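PDB 2QEN: walker-Type ATPase, which probably binds ATP through a Walker-type P-loop, and is seen here with ADP and magnesium, though its biological role is unknown. Local coordinates for residues R214-V219 and V243-E248; L250-F255 and M259-E264; S83-F88 and R118-L123. The protein carries 1 engineered substitution. All blocks are in the same frame, centred on the assembly; numbering follows the deposited sequence.

Interaction 1 of 3, residues R214-V219 and V243-E248; sequences RGFREV and VVFGVE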
loop_
_atom_site.group_PDB
_atom_site.type_symbol
_atom_site.label_atom_id
_atom_site.label_comp_id
_atom_site.label_asym_id
_atom_site.label_seq_id
_atom_site.Cartn_x
_atom_site.Cartn_y
_atom_site.Cartn_z
ATOM N N ARG A 214 -11.765 -5.506 20.986
ATOM C CA ARG A 214 -10.912 -6.700 21.025
ATOM C C ARG A 214 -9.520 -6.375 21.590
ATOM O O ARG A 214 -9.027 -7.084 22.474
ATOM C CB ARG A 214 -10.803 -7.357 19.635
ATOM C CG ARG A 214 -10.118 -8.709 19.643
ATOM C CD ARG A 214 -10.094 -9.368 18.260
ATOM N NE ARG A 214 -11.203 -10.307 18.040
ATOM C CZ ARG A 214 -11.379 -11.014 16.921
ATOM N NH1 ARG A 214 -10.521 -10.889 15.913
ATOM N NH2 ARG A 214 -12.409 -11.850 16.803
ATOM N N GLY A 215 -8.909 -5.294 21.096
ATOM C CA GLY A 215 -7.598 -4.842 21.567
ATOM C C GLY A 215 -7.479 -4.665 23.077
ATOM O O GLY A 215 -6.475 -5.049 23.669
ATOM N N PHE A 216 -8.500 -4.078 23.696
ATOM C CA PHE A 216 -8.531 -3.865 25.143
ATOM C C PHE A 216 -8.894 -5.145 25.905
ATOM O O PHE A 216 -8.374 -5.397 26.993
ATOM C CB PHE A 216 -9.477 -2.716 25.499
ATOM C CG PHE A 216 -9.000 -1.368 25.016
ATOM C CD1 PHE A 216 -7.823 -0.808 25.517
ATOM C CD2 PHE A 216 -9.728 -0.651 24.062
ATOM C CE1 PHE A 216 -7.367 0.442 25.065
ATOM C CE2 PHE A 216 -9.275 0.598 23.607
ATOM C CZ PHE A 216 -8.098 1.142 24.119
ATOM N N ARG A 217 -9.770 -5.954 25.312
ATOM C CA ARG A 217 -10.149 -7.253 25.862
ATOM C C ARG A 217 -8.933 -8.162 26.068
ATOM O O ARG A 217 -8.814 -8.818 27.112
ATOM C CB ARG A 217 -11.175 -7.929 24.946
ATOM C CG ARG A 217 -11.978 -9.026 25.615
ATOM C CD ARG A 217 -13.089 -9.564 24.709
ATOM N NE ARG A 217 -14.284 -8.710 24.714
ATOM C CZ ARG A 217 -14.712 -7.987 23.677
ATOM N NH1 ARG A 217 -14.053 -8.002 22.515
ATOM N NH2 ARG A 217 -15.816 -7.258 23.804
ATOM N N GLU A 218 -8.035 -8.185 25.077
ATOM C CA GLU A 218 -6.819 -9.014 25.104
ATOM C C GLU A 218 -5.905 -8.747 26.307
ATOM O O GLU A 218 -5.121 -9.611 26.683
ATOM C CB GLU A 218 -6.019 -8.872 23.791
ATOM C CG GLU A 218 -6.699 -9.468 22.556
ATOM C CD GLU A 218 -5.937 -9.212 21.254
ATOM O OE1 GLU A 218 -5.085 -8.294 21.214
ATOM O OE2 GLU A 218 -6.193 -9.931 20.260
ATOM N N VAL A 219 -5.997 -7.558 26.898
ATOM C CA VAL A 219 -5.235 -7.239 28.118
ATOM C C VAL A 219 -6.137 -7.015 29.337
ATOM O O VAL A 219 -5.755 -6.308 30.278
ATOM C CB VAL A 219 -4.287 -6.011 27.925
ATOM C CG1 VAL A 219 -3.166 -6.332 26.915
ATOM C CG2 VAL A 219 -5.071 -4.776 27.505
ATOM N N VAL A 243 -4.539 1.117 15.856
ATOM C CA VAL A 243 -3.460 0.421 16.583
ATOM C C VAL A 243 -2.546 1.372 17.376
ATOM O O VAL A 243 -2.218 1.081 18.520
ATOM C CB VAL A 243 -2.624 -0.527 15.666
ATOM C CG1 VAL A 243 -1.379 -1.065 16.406
ATOM C CG2 VAL A 243 -3.471 -1.700 15.188
ATOM N N VAL A 244 -2.131 2.486 16.781
ATOM C CA VAL A 244 -1.333 3.507 17.491
ATOM C C VAL A 244 -2.083 4.001 18.735
ATOM O O VAL A 244 -1.494 4.122 19.812
ATOM C CB VAL A 244 -0.991 4.743 16.586
ATOM C CG1 VAL A 244 -0.390 5.885 17.421
ATOM C CG2 VAL A 244 -0.050 4.346 15.415
ATOM N N PHE A 245 -3.368 4.298 18.574
ATOM C CA PHE A 245 -4.228 4.696 19.695
ATOM C C PHE A 245 -4.300 3.615 20.791
ATOM O O PHE A 245 -4.145 3.919 21.972
ATOM C CB PHE A 245 -5.634 5.062 19.206
ATOM C CG PHE A 245 -6.593 5.365 20.329
ATOM C CD1 PHE A 245 -6.542 6.609 20.986
ATOM C CD2 PHE A 245 -7.520 4.400 20.755
ATOM C CE1 PHE A 245 -7.393 6.879 22.052
ATOM C CE2 PHE A 245 -8.360 4.657 21.833
ATOM C CZ PHE A 245 -8.320 5.893 22.472
ATOM N N GLY A 246 -4.532 2.362 20.391
ATOM C CA GLY A 246 -4.623 1.247 21.330
ATOM C C GLY A 246 -3.357 1.109 22.166
ATOM O O GLY A 246 -3.425 1.046 23.373
ATOM N N VAL A 247 -2.205 1.083 21.501
ATOM C CA VAL A 247 -0.887 1.165 22.151
ATOM C C VAL A 247 -0.754 2.354 23.120
ATOM O O VAL A 247 -0.377 2.169 24.275
ATOM C CB VAL A 247 0.258 1.183 21.077
ATOM C CG1 VAL A 247 1.647 1.441 21.709
ATOM C CG2 VAL A 247 0.272 -0.155 20.287
ATOM N N GLU A 248 -1.050 3.569 22.658
ATOM C CA GLU A 248 -0.921 4.777 23.507
ATOM C C GLU A 248 -1.849 4.750 24.716
ATOM O O GLU A 248 -1.485 5.215 25.785
ATOM C CB GLU A 248 -1.132 6.062 22.689
ATOM C CG GLU A 248 -0.003 6.390 21.701
ATOM C CD GLU A 248 1.374 6.409 22.368
ATOM O OE1 GLU A 248 1.449 6.730 23.571
ATOM O OE2 GLU A 248 2.390 6.089 21.699
#
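Phe-216 reaches across from its helix with the far end of its ring, and the atom that arrives first, CZ, comes to 4.2 Å from CE2 of Phe-245. The relation between the two rings is lopsided: Phe-245 CE2 sits at the edge of the Phe-216 ring, close to its plane, whereas Phe-216 CZ approaches the Phe-245 ring at a slant. Phe-216 gets there with CG anti to its carbonyl carbon (chi1 -67°), which lays the ring out across the gap between the helices. Beside this ring lies Gly-246, whose carbonyl O is 4.3 Å from Phe-216 CE1; with no side chain on Gly-246, the ring can come up to bare helix backbone. The contact thus joins helix 205-217 to helix 239-252 in the mainly helical part of the protein that follows the parallel sheet of the P-loop ATPase. Large flat phenylalanines suit this buried place because each serves several neighbours. Phe-216 also makes edge-to-face ring contacts with Phe-3 and Tyr-249, while Phe-245 touches Ala-231 and Leu-235 of helix 225-235 and Ala-258 of helix 255-280. One turn before Gly-246, Val-243 touches the bound ADP, whereas Gly-246 lies about 10 Å from it.

Interaction 2 of 3, residues L250-F255 and M259-E264; sequences LRNGDF and MKRTLE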
loop_
_atom_site.group_PDB
_atom_site.type_symbol
_atom_site.label_atom_id
_atom_site.label_comp_id
_atom_site.label_asym_id
_atom_site.label_seq_id
_atom_site.Cartn_x
_atom_site.Cartn_y
_atom_site.Cartn_z
ATOM N N LEU A 250 -2.868 1.927 26.292
ATOM C CA LEU A 250 -2.270 0.942 27.208
ATOM C C LEU A 250 -1.087 1.530 27.991
ATOM O O LEU A 250 -0.858 1.192 29.151
ATOM C CB LEU A 250 -1.780 -0.291 26.422
ATOM C CG LEU A 250 -2.816 -1.231 25.787
ATOM C CD1 LEU A 250 -2.165 -2.557 25.390
ATOM C CD2 LEU A 250 -3.983 -1.486 26.709
ATOM N N ARG A 251 -0.341 2.410 27.336
ATOM C CA ARG A 251 0.805 3.052 27.937
ATOM C C ARG A 251 0.439 4.242 28.853
ATOM O O ARG A 251 1.169 4.547 29.778
ATOM C CB ARG A 251 1.758 3.479 26.819
ATOM C CG ARG A 251 2.454 2.279 26.190
ATOM C CD ARG A 251 3.249 2.646 24.964
ATOM N NE ARG A 251 4.059 1.500 24.571
ATOM C CZ ARG A 251 4.994 1.513 23.630
ATOM N NH1 ARG A 251 5.251 2.614 22.954
ATOM N NH2 ARG A 251 5.679 0.409 23.379
ATOM N N ASN A 252 -0.695 4.895 28.575
ATOM C CA ASN A 252 -1.044 6.160 29.217
ATOM C C ASN A 252 -2.298 6.144 30.084
ATOM O O ASN A 252 -2.429 6.986 30.968
ATOM C CB ASN A 252 -1.156 7.259 28.156
ATOM C CG ASN A 252 0.181 7.610 27.569
ATOM O OD1 ASN A 252 0.935 8.365 28.169
ATOM N ND2 ASN A 252 0.511 7.020 26.406
ATOM N N GLY A 253 -3.226 5.221 29.797
ATOM C CA GLY A 253 -4.372 4.949 30.687
ATOM C C GLY A 253 -5.478 5.989 30.671
ATOM O O GLY A 253 -6.352 5.991 31.543
ATOM N N ASP A 254 -5.468 6.856 29.658
ATOM C CA ASP A 254 -6.368 8.007 29.631
ATOM C C ASP A 254 -6.734 8.359 28.188
ATOM O O ASP A 254 -5.856 8.371 27.303
ATOM C CB ASP A 254 -5.700 9.185 30.341
ATOM C CG ASP A 254 -6.498 10.470 30.228
ATOM O OD1 ASP A 254 -7.493 10.602 30.949
ATOM O OD2 ASP A 254 -6.127 11.349 29.420
ATOM N N PHE A 255 -8.026 8.618 27.945
ATOM C CA PHE A 255 -8.466 8.938 26.588
ATOM C C PHE A 255 -7.773 10.183 26.036
ATOM O O PHE A 255 -7.261 10.146 24.929
ATOM C CB PHE A 255 -9.989 9.086 26.432
ATOM C CG PHE A 255 -10.382 9.480 25.036
ATOM C CD1 PHE A 255 -10.505 8.519 24.039
ATOM C CD2 PHE A 255 -10.551 10.822 24.696
ATOM C CE1 PHE A 255 -10.806 8.879 22.743
ATOM C CE2 PHE A 255 -10.867 11.189 23.395
ATOM C CZ PHE A 255 -10.981 10.208 22.417
ATOM N N MET A 259 -5.008 9.985 22.971
ATOM C CA MET A 259 -5.327 10.623 21.691
ATOM C C MET A 259 -4.329 11.735 21.339
ATOM O O MET A 259 -3.978 11.905 20.174
ATOM C CB MET A 259 -6.755 11.181 21.703
ATOM C CG MET A 259 -7.304 11.589 20.326
ATOM S SD MET A 259 -7.475 10.205 19.148
ATOM C CE MET A 259 -5.988 10.394 18.227
ATOM N N LYS A 260 -3.891 12.492 22.344
ATOM C CA LYS A 260 -2.900 13.540 22.144
ATOM C C LYS A 260 -1.625 12.930 21.544
ATOM O O LYS A 260 -1.118 13.413 20.545
ATOM C CB LYS A 260 -2.598 14.245 23.474
ATOM C CG LYS A 260 -2.471 15.758 23.377
ATOM C CD LYS A 260 -2.138 16.406 24.716
ATOM C CE LYS A 260 -0.626 16.548 24.937
ATOM N NZ LYS A 260 -0.273 17.640 25.927
ATOM N N ARG A 261 -1.143 11.847 22.151
ATOM C CA ARG A 261 0.022 11.101 21.680
ATOM C C ARG A 261 -0.186 10.444 20.308
ATOM O O ARG A 261 0.734 10.404 19.501
ATOM C CB ARG A 261 0.438 10.037 22.703
ATOM C CG ARG A 261 0.824 10.586 24.071
ATOM C CD ARG A 261 2.171 11.268 24.027
ATOM N NE ARG A 261 3.243 10.526 24.700
ATOM C CZ ARG A 261 3.961 9.551 24.144
ATOM N NH1 ARG A 261 3.727 9.148 22.898
ATOM N NH2 ARG A 261 4.914 8.966 24.848
ATOM N N THR A 262 -1.378 9.916 20.054
ATOM C CA THR A 262 -1.704 9.359 18.737
ATOM C C THR A 262 -1.548 10.435 17.661
ATOM O O THR A 262 -0.920 10.194 16.642
ATOM C CB THR A 262 -3.129 8.739 18.714
ATOM O OG1 THR A 262 -3.213 7.746 19.735
ATOM C CG2 THR A 262 -3.458 8.085 17.374
ATOM N N LEU A 263 -2.082 11.624 17.929
ATOM C CA LEU A 263 -2.039 12.750 16.995
ATOM C C LEU A 263 -0.626 13.271 16.772
ATOM O O LEU A 263 -0.306 13.669 15.664
ATOM C CB LEU A 263 -2.994 13.889 17.432
ATOM C CG LEU A 263 -4.491 13.499 17.396
ATOM C CD1 LEU A 263 -5.439 14.616 17.853
ATOM C CD2 LEU A 263 -4.918 12.955 16.024
ATOM N N GLU A 264 0.194 13.258 17.827
ATOM C CA GLU A 264 1.638 13.530 17.762
ATOM C C GLU A 264 2.371 12.584 16.813
ATOM O O GLU A 264 3.112 13.029 15.942
ATOM C CB GLU A 264 2.279 13.392 19.150
ATOM C CG GLU A 264 1.960 14.499 20.138
ATOM C CD GLU A 264 2.544 14.235 21.527
ATOM O OE1 GLU A 264 3.187 13.162 21.719
ATOM O OE2 GLU A 264 2.371 15.106 22.419
#
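Phe-255 and Met-259 are joined by the backbone as one helical turn: Met-259 N donates to Phe-255 O over 3.0 Å with an N-H...O angle of 158°, an ordinary i+4 bond in the first turn of helix 255-280. Two consecutive helices, 239-252 and 255-280, are joined here by a short connection at Gly-253 and Asp-254. The first ends at Asn-252, Gly-253 leaves helical geometry with a positive phi of 75°, a conformation glycine adopts easily, and Asp-254 takes the N-cap of the next helix. Its OD2 accepts a hydrogen bond from Arg-257 N, a role for which a short carboxylate is well suited.

Of the side chains, Phe-255 brings CZ obliquely to within 4.4 Å of Met-259 CB, and its ring also packs on Ala-231 of helix 225-235. Met-259 starts with CG anti to its backbone N (chi1 -167°) and then bends at chi2 and chi3, a flexibility that lets its thioether end lead away from segment 250-255; the side chain also packs on Leu-235 and Phe-245. On the more open flank, Asn-252 points toward the second helix, but its ND2 hydrogen-bonds back within its own helix, to Glu-248 O. That same ND2 lies 4.3 Å from CG of Arg-261.

Interaction 3 of 3, residues S83-F88 and R118-L123; sequences STISPF and RELNDL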
loop_
_atom_site.group_PDB
_atom_site.type_symbol
_atom_site.label_atom_id
_atom_site.label_comp_id
_atom_site.label_asym_id
_atom_site.label_seq_id
_atom_site.Cartn_x
_atom_site.Cartn_y
_atom_site.Cartn_z
ATOM N N SER A 83 17.404 -12.543 -1.823
ATOM C CA SER A 83 17.425 -12.493 -0.361
ATOM C C SER A 83 16.047 -12.728 0.262
ATOM O O SER A 83 15.954 -13.194 1.388
ATOM C CB SER A 83 18.048 -11.188 0.149
ATOM O OG SER A 83 17.238 -10.068 -0.165
ATOM N N THR A 84 14.986 -12.421 -0.472
ATOM C CA THR A 84 13.630 -12.598 0.045
ATOM C C THR A 84 13.203 -14.068 0.075
ATOM O O THR A 84 12.453 -14.485 0.956
ATOM C CB THR A 84 12.594 -11.735 -0.723
ATOM O OG1 THR A 84 12.993 -10.359 -0.665
ATOM C CG2 THR A 84 11.234 -11.836 -0.078
ATOM N N ILE A 85 13.679 -14.842 -0.891
ATOM C CA ILE A 85 13.385 -16.274 -0.929
ATOM C C ILE A 85 14.410 -17.103 -0.159
ATOM O O ILE A 85 14.279 -18.319 -0.070
ATOM C CB ILE A 85 13.197 -16.801 -2.390
ATOM C CG1 ILE A 85 12.328 -18.070 -2.415
ATOM C CG2 ILE A 85 14.530 -16.992 -3.094
ATOM C CD1 ILE A 85 11.731 -18.371 -3.789
ATOM N N SER A 86 15.423 -16.440 0.401
ATOM C CA SER A 86 16.459 -17.116 1.198
ATOM C C SER A 86 16.229 -16.958 2.713
ATOM O O SER A 86 15.568 -16.009 3.131
ATOM C CB SER A 86 17.849 -16.615 0.790
ATOM O OG SER A 86 18.121 -16.949 -0.571
ATOM N N PRO A 87 16.728 -17.910 3.540
ATOM C CA PRO A 87 17.316 -19.207 3.175
ATOM C C PRO A 87 16.268 -20.099 2.523
ATOM O O PRO A 87 15.192 -20.310 3.085
ATOM C CB PRO A 87 17.769 -19.796 4.520
ATOM C CG PRO A 87 16.980 -19.070 5.555
ATOM C CD PRO A 87 16.740 -17.697 5.000
ATOM N N PHE A 88 16.577 -20.595 1.329
ATOM C CA PHE A 88 15.621 -21.388 0.571
ATOM C C PHE A 88 15.308 -22.749 1.212
ATOM O O PHE A 88 14.224 -23.289 1.016
ATOM C CB PHE A 88 16.070 -21.541 -0.891
ATOM C CG PHE A 88 15.022 -22.154 -1.783
ATOM C CD1 PHE A 88 13.707 -21.678 -1.765
ATOM C CD2 PHE A 88 15.337 -23.217 -2.617
ATOM C CE1 PHE A 88 12.731 -22.252 -2.572
ATOM C CE2 PHE A 88 14.368 -23.791 -3.427
ATOM C CZ PHE A 88 13.063 -23.309 -3.403
ATOM N N ARG A 118 11.185 -17.686 -14.763
ATOM C CA ARG A 118 11.011 -19.045 -15.288
ATOM C C ARG A 118 11.286 -20.122 -14.234
ATOM O O ARG A 118 10.506 -21.060 -14.096
ATOM C CB ARG A 118 11.897 -19.282 -16.529
ATOM C CG ARG A 118 11.411 -18.562 -17.787
ATOM C CD ARG A 118 12.177 -19.043 -19.028
ATOM N NE ARG A 118 13.525 -18.472 -19.066
ATOM C CZ ARG A 118 13.910 -17.494 -19.885
ATOM N NH1 ARG A 118 13.054 -16.984 -20.768
ATOM N NH2 ARG A 118 15.160 -17.036 -19.833
ATOM N N GLU A 119 12.392 -19.992 -13.505
ATOM C CA GLU A 119 12.677 -20.877 -12.373
ATOM C C GLU A 119 11.590 -20.865 -11.278
ATOM O O GLU A 119 11.252 -21.909 -10.726
ATOM C CB GLU A 119 14.051 -20.565 -11.773
ATOM C CG GLU A 119 15.225 -20.976 -12.653
ATOM C CD GLU A 119 16.585 -20.614 -12.051
ATOM O OE1 GLU A 119 16.785 -20.832 -10.831
ATOM O OE2 GLU A 119 17.463 -20.119 -12.808
ATOM N N LEU A 120 11.038 -19.689 -10.982
ATOM C CA LEU A 120 9.955 -19.562 -9.996
ATOM C C LEU A 120 8.652 -20.203 -10.468
ATOM O O LEU A 120 7.913 -20.756 -9.658
ATOM C CB LEU A 120 9.704 -18.096 -9.630
ATOM C CG LEU A 120 10.803 -17.379 -8.850
ATOM C CD1 LEU A 120 10.396 -15.919 -8.615
ATOM C CD2 LEU A 120 11.105 -18.095 -7.535
ATOM N N ASN A 121 8.383 -20.118 -11.774
ATOM C CA ASN A 121 7.267 -20.819 -12.404
ATOM C C ASN A 121 7.442 -22.354 -12.369
ATOM O O ASN A 121 6.468 -23.080 -12.166
ATOM C CB ASN A 121 7.066 -20.335 -13.847
ATOM C CG ASN A 121 5.834 -20.952 -14.506
ATOM O OD1 ASN A 121 4.704 -20.591 -14.183
ATOM N ND2 ASN A 121 6.048 -21.882 -15.431
ATOM N N ASP A 122 8.675 -22.830 -12.581
ATOM C CA ASP A 122 9.030 -24.264 -12.432
ATOM C C ASP A 122 8.729 -24.744 -11.012
ATOM O O ASP A 122 8.263 -25.863 -10.802
ATOM C CB ASP A 122 10.525 -24.499 -12.710
ATOM C CG ASP A 122 10.899 -24.338 -14.175
ATOM O OD1 ASP A 122 9.990 -24.226 -15.036
ATOM O OD2 ASP A 122 12.116 -24.327 -14.471
ATOM N N LEU A 123 9.000 -23.873 -10.040
ATOM C CA LEU A 123 8.705 -24.148 -8.643
ATOM C C LEU A 123 7.178 -24.185 -8.428
ATOM O O LEU A 123 6.655 -25.068 -7.725
ATOM C CB LEU A 123 9.400 -23.101 -7.764
ATOM C CG LEU A 123 9.258 -23.056 -6.240
ATOM C CD1 LEU A 123 9.603 -24.406 -5.636
ATOM C CD2 LEU A 123 10.162 -21.958 -5.666
#
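Ile-85 holds CG1 anti to its backbone N (chi1 -155°) and continues nearly extended through chi2, 161°, which carries CD1 out toward helix 113-127. Leu-123 also has its CG anti to N, but its chi2 of 53° folds CD1 back and leaves CD2 as the extended branch, the methyl that does the touching. Ile-85 CD1 meets Leu-120 CD2 at 3.8 Å, the two side chains sliding past each other in opposite directions, and the same CD1 is 4.3 Å from Leu-123 CD2. Leu-123 and Phe-88 come from opposite directions, CD2 of the leucine standing 3.9 Å from Phe-88 CZ and oblique to the ring.

The contact packs the turn following helix 74-84 against helix 113-127, on the flank of the parallel sheet of the P-loop ATPase fold. Sheet residues adjoin it: Ile-85 rests on Ile-58 of strand 57-61, and Ile-85, Leu-120 and Leu-123 all touch Phe-130 of strand 130-135. Apolar branched chains suit this buried layer, since they fill it without needing a polar partner. The turn itself carries a cis peptide bond before Pro-87, which belongs to the bend between Ile-85 and Phe-88, the two residues that both point toward the helix.

Along the chain, interaction 3 comes first, then interaction 1, then interaction 2, each closing before the next opens. Interaction 3 lies on the flank of the parallel sheet of the ATPase fold, its centre about 37 Å from that of interaction 1 and about 43 Å from that of interaction 2, and it touches neither. Interactions 1 and 2 are neighbours, about 11 Å apart between centres. They share helix 239-252 and touch directly: Phe-245 CZ packs 3.8 Å from Phe-255 CD1, and Val-219 meets Leu-250. One helical cluster therefore continues from the vicinity of the nucleotide into helix 255-280, which leads on toward a C-terminal region assigned to a winged helix-turn-helix family, while interaction 3 stands apart.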